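Side-chain contacts in intimin (PDB 1F00), which is a cell-adhesion protein of enteropathogenic E. coli that binds a receptor, probably through its C-terminal part: residues Gly102-Val107 with Gly113-Val118; Ala146-Ser151 with Thr163-Ile168; Gly153-Lys158 with Tyr177-Pro182. All blocks are in the same frame, centred on the assembly; numbering follows the deposited sequence.

Interaction 1 (Gly102-Val107 with Gly113-Val118); sequences GNIEIV and GKLPTV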
ATOM      1  N   GLY A 102      -6.993  -6.900  -0.626  1.00 27.52           N
ATOM      2  CA  GLY A 102      -7.771  -7.879  -1.359  1.00 27.15           C
ATOM      3  C   GLY A 102      -8.361  -7.252  -2.610  1.00 26.60           C
ATOM      4  O   GLY A 102      -8.944  -7.938  -3.454  1.00 27.58           O
ATOM      5  N   ASN A 103      -8.211  -5.937  -2.728  1.00 24.36           N
ATOM      6  CA  ASN A 103      -8.738  -5.215  -3.877  1.00 24.42           C
ATOM      7  C   ASN A 103      -7.688  -4.348  -4.554  1.00 21.74           C
ATOM      8  O   ASN A 103      -7.898  -3.155  -4.777  1.00 22.84           O
ATOM      9  CB  ASN A 103      -9.937  -4.350  -3.472  1.00 25.76           C
ATOM     10  CG  ASN A 103     -11.093  -5.175  -2.928  1.00 30.78           C
ATOM     11  OD1 ASN A 103     -11.185  -5.423  -1.723  1.00 34.62           O
ATOM     12  ND2 ASN A 103     -11.973  -5.618  -3.820  1.00 29.95           N
ATOM     13  N   ILE A 104      -6.552  -4.955  -4.876  1.00 19.81           N
ATOM     14  CA  ILE A 104      -5.493  -4.239  -5.563  1.00 18.75           C
ATOM     15  C   ILE A 104      -6.006  -4.024  -6.983  1.00 17.80           C
ATOM     16  O   ILE A 104      -6.455  -4.966  -7.644  1.00 21.06           O
ATOM     17  CB  ILE A 104      -4.191  -5.055  -5.551  1.00 18.00           C
ATOM     18  CG1 ILE A 104      -3.688  -5.159  -4.105  1.00 18.06           C
ATOM     19  CG2 ILE A 104      -3.152  -4.404  -6.447  1.00 17.38           C
ATOM     20  CD1 ILE A 104      -2.456  -6.028  -3.917  1.00 18.68           C
ATOM     21  N   GLU A 105      -5.941  -2.781  -7.441  1.00 16.91           N
ATOM     22  CA  GLU A 105      -6.454  -2.417  -8.755  1.00 17.53           C
ATOM     23  C   GLU A 105      -5.473  -2.372  -9.927  1.00 16.65           C
ATOM     24  O   GLU A 105      -4.468  -1.663  -9.890  1.00 17.23           O
ATOM     25  CB  GLU A 105      -7.169  -1.065  -8.643  1.00 18.41           C
ATOM     26  CG  GLU A 105      -7.613  -0.473  -9.969  1.00 19.85           C
ATOM     27  CD  GLU A 105      -8.199   0.914  -9.812  1.00 23.23           C
ATOM     28  OE1 GLU A 105      -7.541   1.775  -9.195  1.00 21.35           O
ATOM     29  OE2 GLU A 105      -9.316   1.145 -10.311  1.00 26.87           O
ATOM     30  N   ILE A 106      -5.783  -3.138 -10.969  1.00 14.94           N
ATOM     31  CA  ILE A 106      -4.979  -3.163 -12.185  1.00 15.32           C
ATOM     32  C   ILE A 106      -5.248  -1.826 -12.875  1.00 17.48           C
ATOM     33  O   ILE A 106      -6.371  -1.568 -13.319  1.00 19.65           O
ATOM     34  CB  ILE A 106      -5.422  -4.296 -13.125  1.00 16.23           C
ATOM     35  CG1 ILE A 106      -5.371  -5.634 -12.384  1.00 13.01           C
ATOM     36  CG2 ILE A 106      -4.539  -4.311 -14.375  1.00 13.59           C
ATOM     37  CD1 ILE A 106      -3.992  -6.016 -11.915  1.00 15.08           C
ATOM     38  N   VAL A 107      -4.223  -0.987 -12.968  1.00 17.34           N
ATOM     39  CA  VAL A 107      -4.372   0.342 -13.556  1.00 20.09           C
ATOM     40  C   VAL A 107      -4.968   0.383 -14.964  1.00 20.49           C
ATOM     41  O   VAL A 107      -5.791   1.249 -15.270  1.00 20.85           O
ATOM     42  CB  VAL A 107      -3.011   1.099 -13.544  1.00 18.16           C
ATOM     43  CG1 VAL A 107      -3.097   2.377 -14.371  1.00 18.79           C
ATOM     44  CG2 VAL A 107      -2.631   1.442 -12.111  1.00 20.59           C
ATOM     45  N   GLY A 113      -8.394  -7.093  -7.272  1.00 21.71           N
ATOM     46  CA  GLY A 113      -8.210  -8.424  -6.727  1.00 19.85           C
ATOM     47  C   GLY A 113      -6.831  -8.551  -6.114  1.00 20.39           C
ATOM     48  O   GLY A 113      -6.271  -7.567  -5.625  1.00 20.62           O
ATOM     49  N   LYS A 114      -6.288  -9.764  -6.130  1.00 18.60           N
ATOM     50  CA  LYS A 114      -4.956 -10.007  -5.595  1.00 18.83           C
ATOM     51  C   LYS A 114      -3.934  -9.584  -6.645  1.00 18.56           C
ATOM     52  O   LYS A 114      -4.275  -9.405  -7.810  1.00 17.27           O
ATOM     53  CB  LYS A 114      -4.769 -11.491  -5.279  1.00 19.76           C
ATOM     54  CG  LYS A 114      -5.654 -12.022  -4.164  1.00 21.37           C
ATOM     55  CD  LYS A 114      -5.190 -13.416  -3.760  1.00 26.41           C
ATOM     56  CE  LYS A 114      -5.915 -13.928  -2.524  1.00 28.17           C
ATOM     57  NZ  LYS A 114      -5.268 -15.179  -2.014  1.00 30.53           N
ATOM     58  N   LEU A 115      -2.680  -9.423  -6.237  1.00 18.57           N
ATOM     59  CA  LEU A 115      -1.630  -9.038  -7.174  1.00 17.35           C
ATOM     60  C   LEU A 115      -1.341 -10.220  -8.093  1.00 16.47           C
ATOM     61  O   LEU A 115      -1.121 -11.330  -7.622  1.00 18.62           O
ATOM     62  CB  LEU A 115      -0.345  -8.678  -6.421  1.00 15.34           C
ATOM     63  CG  LEU A 115       0.773  -8.162  -7.326  1.00 16.75           C
ATOM     64  CD1 LEU A 115       0.442  -6.734  -7.749  1.00 19.54           C
ATOM     65  CD2 LEU A 115       2.098  -8.201  -6.598  1.00 15.75           C
ATOM     66  N   PRO A 116      -1.326  -9.997  -9.417  1.00 16.18           N
ATOM     67  CA  PRO A 116      -1.050 -11.106 -10.337  1.00 16.94           C
ATOM     68  C   PRO A 116       0.319 -11.723 -10.041  1.00 15.92           C
ATOM     69  O   PRO A 116       1.206 -11.045  -9.517  1.00 14.56           O
ATOM     70  CB  PRO A 116      -1.091 -10.434 -11.712  1.00 15.86           C
ATOM     71  CG  PRO A 116      -2.046  -9.301 -11.507  1.00 14.24           C
ATOM     72  CD  PRO A 116      -1.624  -8.760 -10.160  1.00 14.96           C
ATOM     73  N   THR A 117       0.480 -13.006 -10.363  1.00 15.34           N
ATOM     74  CA  THR A 117       1.744 -13.703 -10.141  1.00 17.16           C
ATOM     75  C   THR A 117       2.558 -13.751 -11.430  1.00 16.42           C
ATOM     76  O   THR A 117       3.625 -14.364 -11.484  1.00 16.70           O
ATOM     77  CB  THR A 117       1.518 -15.132  -9.643  1.00 18.64           C
ATOM     78  OG1 THR A 117       0.711 -15.843 -10.585  1.00 21.22           O
ATOM     79  CG2 THR A 117       0.829 -15.113  -8.285  1.00 20.27           C
ATOM     80  N   VAL A 118       2.019 -13.119 -12.471  1.00 15.93           N
ATOM     81  CA  VAL A 118       2.683 -13.003 -13.770  1.00 17.54           C
ATOM     82  C   VAL A 118       2.719 -11.495 -13.986  1.00 16.73           C
ATOM     83  O   VAL A 118       1.676 -10.840 -14.029  1.00 16.44           O
ATOM     84  CB  VAL A 118       1.873 -13.676 -14.897  1.00 20.15           C
ATOM     85  CG1 VAL A 118       2.602 -13.529 -16.222  1.00 18.52           C
ATOM     86  CG2 VAL A 118       1.676 -15.145 -14.575  1.00 23.63           C
TER
HETATM   87  O   HOH W   1      -5.277  -7.130  -8.920  1.00 29.19           O
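I104 and G113 form an antiparallel hydrogen-bonded pair in a beta hairpin. The hairpin joins strands 104-106 and 112-113 at the margin of one sheet of an Ig-like domain. I104 N donates to G113 O at 2.7 Å, a bent bond with 136° at the hydrogen. The return bond is straighter, 160°, with G113 N 2.9 Å from I104 O. After G113 the chain leaves the pairing and runs off as a loop, and beyond it the contact is mostly made by side chains.

The side chain of I104 lies along this departing chain. Its CB sits 3.3 Å from G113 O, the same oxygen that its own backbone N uses. CG1 is turned beside the backbone N (chi1 -66°) and stays near that oxygen. The chain is then extended, and this carries CD1 past G113 to L115. CD1 lies 4.1 Å from L115 N and 4.2 Å from L115 CB. On the sheet side, I104 rests on V125 and L127 of strand 124-130.

Two residues further along the strand, I106 takes over. Its CB does not face the loop, but the side chain bends so that its end does. I106 and P116 meet tip to tip, with I106 CD1 3.8 Å from P116 CG. W224 of helix 214-224 touches both residues, so the contact lies against the C-terminal part of the chain. Between the two apolar pairs a water bridges the strand and the loop. It donates to I104 O, which already accepts from G113 N, and to K114 O at 2.7 Å.

Interaction 2 (Ala146-Ser151 with Thr163-Ile168); sequences ASVDAS and TTISVI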
ATOM      1  N   ALA A 146       9.972  -3.113  -6.934  1.00 15.42           N
ATOM      2  CA  ALA A 146       8.751  -2.387  -7.229  1.00 16.32           C
ATOM      3  C   ALA A 146       8.835  -1.014  -6.583  1.00 13.66           C
ATOM      4  O   ALA A 146       9.262  -0.888  -5.433  1.00 14.68           O
ATOM      5  CB  ALA A 146       7.539  -3.153  -6.690  1.00 16.67           C
ATOM      6  N   SER A 147       8.444   0.015  -7.328  1.00 14.81           N
ATOM      7  CA  SER A 147       8.472   1.374  -6.804  1.00 14.32           C
ATOM      8  C   SER A 147       7.040   1.834  -6.571  1.00 14.66           C
ATOM      9  O   SER A 147       6.099   1.257  -7.122  1.00 15.09           O
ATOM     10  CB  SER A 147       9.182   2.322  -7.785  1.00 16.22           C
ATOM     11  OG  SER A 147       8.507   2.398  -9.032  1.00 15.91           O
ATOM     12  N   VAL A 148       6.870   2.856  -5.738  1.00 15.16           N
ATOM     13  CA  VAL A 148       5.538   3.370  -5.454  1.00 14.15           C
ATOM     14  C   VAL A 148       5.525   4.891  -5.392  1.00 16.96           C
ATOM     15  O   VAL A 148       6.443   5.506  -4.847  1.00 18.57           O
ATOM     16  CB  VAL A 148       4.998   2.817  -4.116  1.00 15.27           C
ATOM     17  CG1 VAL A 148       5.849   3.324  -2.949  1.00 16.38           C
ATOM     18  CG2 VAL A 148       3.539   3.228  -3.936  1.00 13.40           C
ATOM     19  N   ASP A 149       4.491   5.494  -5.972  1.00 17.73           N
ATOM     20  CA  ASP A 149       4.347   6.947  -5.949  1.00 18.01           C
ATOM     21  C   ASP A 149       4.017   7.313  -4.505  1.00 18.20           C
ATOM     22  O   ASP A 149       2.975   6.915  -3.975  1.00 17.08           O
ATOM     23  CB  ASP A 149       3.219   7.380  -6.890  1.00 18.26           C
ATOM     24  CG  ASP A 149       3.039   8.889  -6.934  1.00 22.69           C
ATOM     25  OD1 ASP A 149       2.603   9.467  -5.919  1.00 20.50           O
ATOM     26  OD2 ASP A 149       3.337   9.494  -7.986  1.00 25.87           O
ATOM     27  N   ALA A 150       4.914   8.066  -3.872  1.00 19.40           N
ATOM     28  CA  ALA A 150       4.767   8.458  -2.472  1.00 20.07           C
ATOM     29  C   ALA A 150       3.417   9.060  -2.083  1.00 20.95           C
ATOM     30  O   ALA A 150       2.979   8.923  -0.939  1.00 22.12           O
ATOM     31  CB  ALA A 150       5.892   9.415  -2.086  1.00 21.06           C
ATOM     32  N   SER A 151       2.753   9.716  -3.029  1.00 21.04           N
ATOM     33  CA  SER A 151       1.466  10.338  -2.752  1.00 22.53           C
ATOM     34  C   SER A 151       0.230   9.537  -3.164  1.00 22.07           C
ATOM     35  O   SER A 151      -0.737   9.456  -2.406  1.00 23.20           O
ATOM     36  CB  SER A 151       1.411  11.722  -3.417  1.00 26.96           C
ATOM     37  OG  SER A 151       0.134  12.317  -3.250  1.00 30.36           O
ATOM     38  N   THR A 163       9.186  -7.773  -1.891  1.00 18.62           N
ATOM     39  CA  THR A 163       9.478  -6.596  -1.096  1.00 18.22           C
ATOM     40  C   THR A 163       8.179  -6.183  -0.423  1.00 17.63           C
ATOM     41  O   THR A 163       7.163  -6.872  -0.542  1.00 19.14           O
ATOM     42  CB  THR A 163      10.038  -5.443  -1.979  1.00 16.71           C
ATOM     43  OG1 THR A 163      10.550  -4.402  -1.136  1.00 17.46           O
ATOM     44  CG2 THR A 163       8.946  -4.870  -2.888  1.00 18.29           C
ATOM     45  N   THR A 164       8.201  -5.075   0.300  1.00 16.73           N
ATOM     46  CA  THR A 164       6.995  -4.633   0.971  1.00 17.82           C
ATOM     47  C   THR A 164       6.693  -3.176   0.648  1.00 17.35           C
ATOM     48  O   THR A 164       7.607  -2.366   0.496  1.00 17.89           O
ATOM     49  CB  THR A 164       7.125  -4.789   2.503  1.00 19.65           C
ATOM     50  OG1 THR A 164       8.321  -4.138   2.950  1.00 20.88           O
ATOM     51  CG2 THR A 164       7.175  -6.264   2.893  1.00 17.98           C
ATOM     52  N   ILE A 165       5.410  -2.864   0.510  1.00 16.27           N
ATOM     53  CA  ILE A 165       4.983  -1.490   0.258  1.00 16.11           C
ATOM     54  C   ILE A 165       4.328  -1.074   1.559  1.00 16.19           C
ATOM     55  O   ILE A 165       3.461  -1.786   2.074  1.00 17.74           O
ATOM     56  CB  ILE A 165       3.942  -1.396  -0.878  1.00 14.82           C
ATOM     57  CG1 ILE A 165       4.528  -1.961  -2.171  1.00 14.21           C
ATOM     58  CG2 ILE A 165       3.504   0.065  -1.070  1.00 14.61           C
ATOM     59  CD1 ILE A 165       5.824  -1.293  -2.607  1.00 17.71           C
ATOM     60  N   SER A 166       4.757   0.061   2.102  1.00 16.58           N
ATOM     61  CA  SER A 166       4.218   0.553   3.357  1.00 16.73           C
ATOM     62  C   SER A 166       3.564   1.914   3.194  1.00 16.97           C
ATOM     63  O   SER A 166       3.992   2.729   2.384  1.00 14.51           O
ATOM     64  CB  SER A 166       5.332   0.666   4.406  1.00 14.37           C
ATOM     65  OG  SER A 166       5.896  -0.597   4.714  1.00 15.29           O
ATOM     66  N   VAL A 167       2.508   2.146   3.957  1.00 17.80           N
ATOM     67  CA  VAL A 167       1.838   3.435   3.929  1.00 18.10           C
ATOM     68  C   VAL A 167       1.811   3.931   5.365  1.00 19.33           C
ATOM     69  O   VAL A 167       1.661   3.139   6.303  1.00 17.64           O
ATOM     70  CB  VAL A 167       0.381   3.336   3.409  1.00 18.17           C
ATOM     71  CG1 VAL A 167      -0.448   2.449   4.325  1.00 15.37           C
ATOM     72  CG2 VAL A 167      -0.237   4.733   3.332  1.00 18.35           C
ATOM     73  N   ILE A 168       1.995   5.232   5.544  1.00 17.81           N
ATOM     74  CA  ILE A 168       1.936   5.811   6.878  1.00 19.00           C
ATOM     75  C   ILE A 168       0.979   6.998   6.835  1.00 19.07           C
ATOM     76  O   ILE A 168       0.912   7.718   5.838  1.00 18.35           O
ATOM     77  CB  ILE A 168       3.333   6.282   7.379  1.00 20.92           C
ATOM     78  CG1 ILE A 168       3.926   7.318   6.426  1.00 22.40           C
ATOM     79  CG2 ILE A 168       4.265   5.089   7.508  1.00 19.69           C
ATOM     80  CD1 ILE A 168       5.320   7.787   6.830  1.00 22.47           C
TER
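I165 meets A146 and V148 across the core of a beta sandwich in the Ig-like domain of the bacterial group 2 family. These three residues have the most surface buried here. Strands 146-148 and 163-168 belong to different sheets. Their axes run nearly parallel, 7° apart, and approach to 8.4 Å. No hydrogen bond passes between the two segments, and the contact is apolar packing.

I165 points at the other strand and uses both of its methyls. CG2 is anti to the backbone N and lies 4.3 Å from V148 CG2. The other branch is folded (chi2 -56°), which sends CD1 along the strand toward A146, 4.5 Å from A146 O. I165 thus spans the distance between A146 and V148, which project from the same side of their strand. A146 also faces T163, with A146 CB 4.4 Å from T163 CG2. Beyond V148 the chain leaves the strand in an Asx turn. There D149 OD1 accepts from S151 N at 2.9 Å.

A146 and V148 also pack on V155 of the adjoining strand 154-157, and A146 reaches L157 too. A146 O accepts a hydrogen bond from S140 OG of strand 136-140, a polar link between the two sheets. Strand 163-169 is the middle strand of its sheet, and it lies between 136-140 and 173-179.

Interaction 3 (Gly153-Lys158 with Tyr177-Pro182); sequences GQVTLK and YTIATP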
ATOM      1  N   GLY A 153       0.038   6.072  -4.119  1.00 17.45           N
ATOM      2  CA  GLY A 153      -0.067   4.677  -3.737  1.00 17.10           C
ATOM      3  C   GLY A 153      -0.021   3.791  -4.967  1.00 16.84           C
ATOM      4  O   GLY A 153      -0.265   2.585  -4.890  1.00 17.22           O
ATOM      5  N   GLN A 154       0.278   4.383  -6.119  1.00 15.10           N
ATOM      6  CA  GLN A 154       0.364   3.595  -7.337  1.00 15.52           C
ATOM      7  C   GLN A 154       1.723   2.911  -7.386  1.00 14.88           C
ATOM      8  O   GLN A 154       2.769   3.555  -7.257  1.00 15.32           O
ATOM      9  CB  GLN A 154       0.171   4.476  -8.572  1.00 16.43           C
ATOM     10  CG  GLN A 154       0.209   3.706  -9.880  1.00 15.56           C
ATOM     11  CD  GLN A 154      -0.315   4.530 -11.038  1.00 19.59           C
ATOM     12  OE1 GLN A 154      -1.534   4.678 -11.217  1.00 19.53           O
ATOM     13  NE2 GLN A 154       0.598   5.089 -11.821  1.00 14.45           N
ATOM     14  N   VAL A 155       1.699   1.597  -7.566  1.00 14.10           N
ATOM     15  CA  VAL A 155       2.921   0.805  -7.618  1.00 15.10           C
ATOM     16  C   VAL A 155       3.289   0.384  -9.035  1.00 14.99           C
ATOM     17  O   VAL A 155       2.422   0.056  -9.838  1.00 15.49           O
ATOM     18  CB  VAL A 155       2.781  -0.479  -6.769  1.00 14.59           C
ATOM     19  CG1 VAL A 155       4.039  -1.352  -6.929  1.00 13.96           C
ATOM     20  CG2 VAL A 155       2.561  -0.112  -5.302  1.00 13.42           C
ATOM     21  N   THR A 156       4.584   0.403  -9.333  1.00 15.78           N
ATOM     22  CA  THR A 156       5.074  -0.025 -10.633  1.00 16.69           C
ATOM     23  C   THR A 156       5.976  -1.231 -10.389  1.00 15.23           C
ATOM     24  O   THR A 156       6.963  -1.136  -9.670  1.00 13.81           O
ATOM     25  CB  THR A 156       5.882   1.082 -11.335  1.00 16.65           C
ATOM     26  OG1 THR A 156       5.042   2.224 -11.551  1.00 14.61           O
ATOM     27  CG2 THR A 156       6.412   0.588 -12.673  1.00 17.96           C
ATOM     28  N   LEU A 157       5.618  -2.366 -10.976  1.00 15.93           N
ATOM     29  CA  LEU A 157       6.398  -3.592 -10.823  1.00 15.11           C
ATOM     30  C   LEU A 157       7.591  -3.558 -11.776  1.00 16.52           C
ATOM     31  O   LEU A 157       7.428  -3.324 -12.972  1.00 15.83           O
ATOM     32  CB  LEU A 157       5.505  -4.798 -11.110  1.00 13.75           C
ATOM     33  CG  LEU A 157       4.273  -4.858 -10.197  1.00 16.78           C
ATOM     34  CD1 LEU A 157       3.395  -6.018 -10.601  1.00 17.05           C
ATOM     35  CD2 LEU A 157       4.710  -5.001  -8.737  1.00 16.34           C
ATOM     36  N   LYS A 158       8.789  -3.812 -11.256  1.00 15.74           N
ATOM     37  CA  LYS A 158       9.989  -3.737 -12.084  1.00 15.91           C
ATOM     38  C   LYS A 158      10.803  -5.016 -12.276  1.00 16.62           C
ATOM     39  O   LYS A 158      11.147  -5.366 -13.408  1.00 15.85           O
ATOM     40  CB  LYS A 158      10.888  -2.634 -11.535  1.00 18.45           C
ATOM     41  CG  LYS A 158      10.140  -1.324 -11.355  1.00 20.00           C
ATOM     42  CD  LYS A 158      10.838  -0.383 -10.401  1.00 19.48           C
ATOM     43  CE  LYS A 158      11.956   0.389 -11.055  1.00 23.53           C
ATOM     44  NZ  LYS A 158      12.526   1.388 -10.089  1.00 23.00           N
ATOM     45  N   TYR A 177       2.004  -3.962   2.993  1.00 15.36           N
ATOM     46  CA  TYR A 177       1.595  -5.031   2.091  1.00 15.84           C
ATOM     47  C   TYR A 177       2.852  -5.654   1.491  1.00 17.21           C
ATOM     48  O   TYR A 177       3.728  -4.943   0.998  1.00 16.51           O
ATOM     49  CB  TYR A 177       0.715  -4.472   0.971  1.00 15.90           C
ATOM     50  CG  TYR A 177       0.486  -5.457  -0.152  1.00 17.33           C
ATOM     51  CD1 TYR A 177       1.249  -5.405  -1.313  1.00 14.88           C
ATOM     52  CD2 TYR A 177      -0.462  -6.475  -0.032  1.00 16.77           C
ATOM     53  CE1 TYR A 177       1.080  -6.339  -2.328  1.00 14.12           C
ATOM     54  CE2 TYR A 177      -0.635  -7.420  -1.043  1.00 15.77           C
ATOM     55  CZ  TYR A 177       0.140  -7.344  -2.184  1.00 13.23           C
ATOM     56  OH  TYR A 177      -0.006  -8.279  -3.185  1.00 11.88           O
ATOM     57  N   THR A 178       2.944  -6.979   1.532  1.00 15.94           N
ATOM     58  CA  THR A 178       4.111  -7.647   0.980  1.00 16.16           C
ATOM     59  C   THR A 178       3.847  -8.142  -0.432  1.00 16.02           C
ATOM     60  O   THR A 178       2.855  -8.827  -0.697  1.00 14.83           O
ATOM     61  CB  THR A 178       4.529  -8.850   1.838  1.00 16.80           C
ATOM     62  OG1 THR A 178       3.530  -9.872   1.739  1.00 25.75           O
ATOM     63  CG2 THR A 178       4.666  -8.440   3.277  1.00 12.96           C
ATOM     64  N   ILE A 179       4.744  -7.776  -1.338  1.00 14.78           N
ATOM     65  CA  ILE A 179       4.657  -8.184  -2.730  1.00 15.80           C
ATOM     66  C   ILE A 179       5.386  -9.516  -2.833  1.00 17.47           C
ATOM     67  O   ILE A 179       6.591  -9.595  -2.576  1.00 17.75           O
ATOM     68  CB  ILE A 179       5.344  -7.147  -3.658  1.00 16.90           C
ATOM     69  CG1 ILE A 179       4.521  -5.855  -3.693  1.00 14.64           C
ATOM     70  CG2 ILE A 179       5.500  -7.714  -5.059  1.00 15.65           C
ATOM     71  CD1 ILE A 179       5.172  -4.736  -4.468  1.00 17.03           C
ATOM     72  N   ALA A 180       4.650 -10.563  -3.186  1.00 16.89           N
ATOM     73  CA  ALA A 180       5.231 -11.893  -3.318  1.00 17.51           C
ATOM     74  C   ALA A 180       6.022 -11.997  -4.612  1.00 17.30           C
ATOM     75  O   ALA A 180       5.738 -11.294  -5.581  1.00 15.07           O
ATOM     76  CB  ALA A 180       4.131 -12.954  -3.290  1.00 17.53           C
ATOM     77  N   THR A 181       7.015 -12.882  -4.617  1.00 17.48           N
ATOM     78  CA  THR A 181       7.851 -13.090  -5.789  1.00 17.51           C
ATOM     79  C   THR A 181       6.980 -13.676  -6.895  1.00 17.19           C
ATOM     80  O   THR A 181       6.268 -14.653  -6.683  1.00 15.65           O
ATOM     81  CB  THR A 181       9.000 -14.065  -5.480  1.00 20.84           C
ATOM     82  OG1 THR A 181       9.785 -13.541  -4.402  1.00 21.16           O
ATOM     83  CG2 THR A 181       9.892 -14.250  -6.700  1.00 21.64           C
ATOM     84  N   PRO A 182       7.021 -13.073  -8.090  1.00 15.54           N
ATOM     85  CA  PRO A 182       6.223 -13.545  -9.227  1.00 15.55           C
ATOM     86  C   PRO A 182       6.813 -14.783  -9.881  1.00 15.43           C
ATOM     87  O   PRO A 182       8.011 -15.036  -9.772  1.00 15.17           O
ATOM     88  CB  PRO A 182       6.231 -12.350 -10.167  1.00 17.20           C
ATOM     89  CG  PRO A 182       7.607 -11.782  -9.950  1.00 18.95           C
ATOM     90  CD  PRO A 182       7.753 -11.840  -8.433  1.00 15.86           C
TER
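L157 and I179 mark the nearest approach of the two backbones, with their CA atoms 9.5 Å apart. That spacing is too wide for pairing. No hydrogen bond joins the segments. Strand 154-157 lies in one sheet of the Ig-like domain and strand 177-179 in the other. They face each other across the interior of the beta sandwich, and side chains alone fill the space between.

Three buried residues make the contact. V155 and L157 are two positions apart on their strand, so both point inward. I179 points back at them. Its side chain is extended to the tip (chi2 175°), and the far methyl CD1 does all the touching. I179 CD1 lies 4.3 Å from V155 CG1 and also 4.3 Å from L157 CD2. V155 CG1 and L157 CD2 are themselves 4.1 Å apart. The three methyls therefore form a nearly equilateral triangle, with the isoleucine tip set over the seam between the two other side chains. V155 presents CG1 because that branch is anti to the backbone N (chi1 176°). The contact is small and purely van der Waals.

Strand 154-157 has strand 124-130 on one flank and strand 146-148 on the other. V155 packs on V125 and L127 of the first. On the facing sheet, I179 lies beside T163 and I165 of strand 163-169. Its carbonyl oxygen accepts from T162 OG1, just before that strand. I179 also touches A146 of strand 146-148, across the sandwich.

Interactions 2 and 3 belong to one sandwich core. Their centres are 8 Å apart and their segments alternate along the chain. Backbone pairing ties them: T163 O is 2.7 Å from I179 N, and I165 N is 2.7 Å from Y177 O, both probable hydrogen bonds. Interaction 1 lies beside them, its centre 9 Å from that of interaction 3. Y177 makes the closest contacts between interactions 1 and 3, with Y177 OH 3.3 Å from L115 CB and Y177 CZ 3.4 Å from I104 CD1. T117 O of interaction 1 also packs on P182 CB of interaction 3, at 3.5 Å. Interactions 1 and 2 do not touch; their nearest atoms are about 7 Å apart.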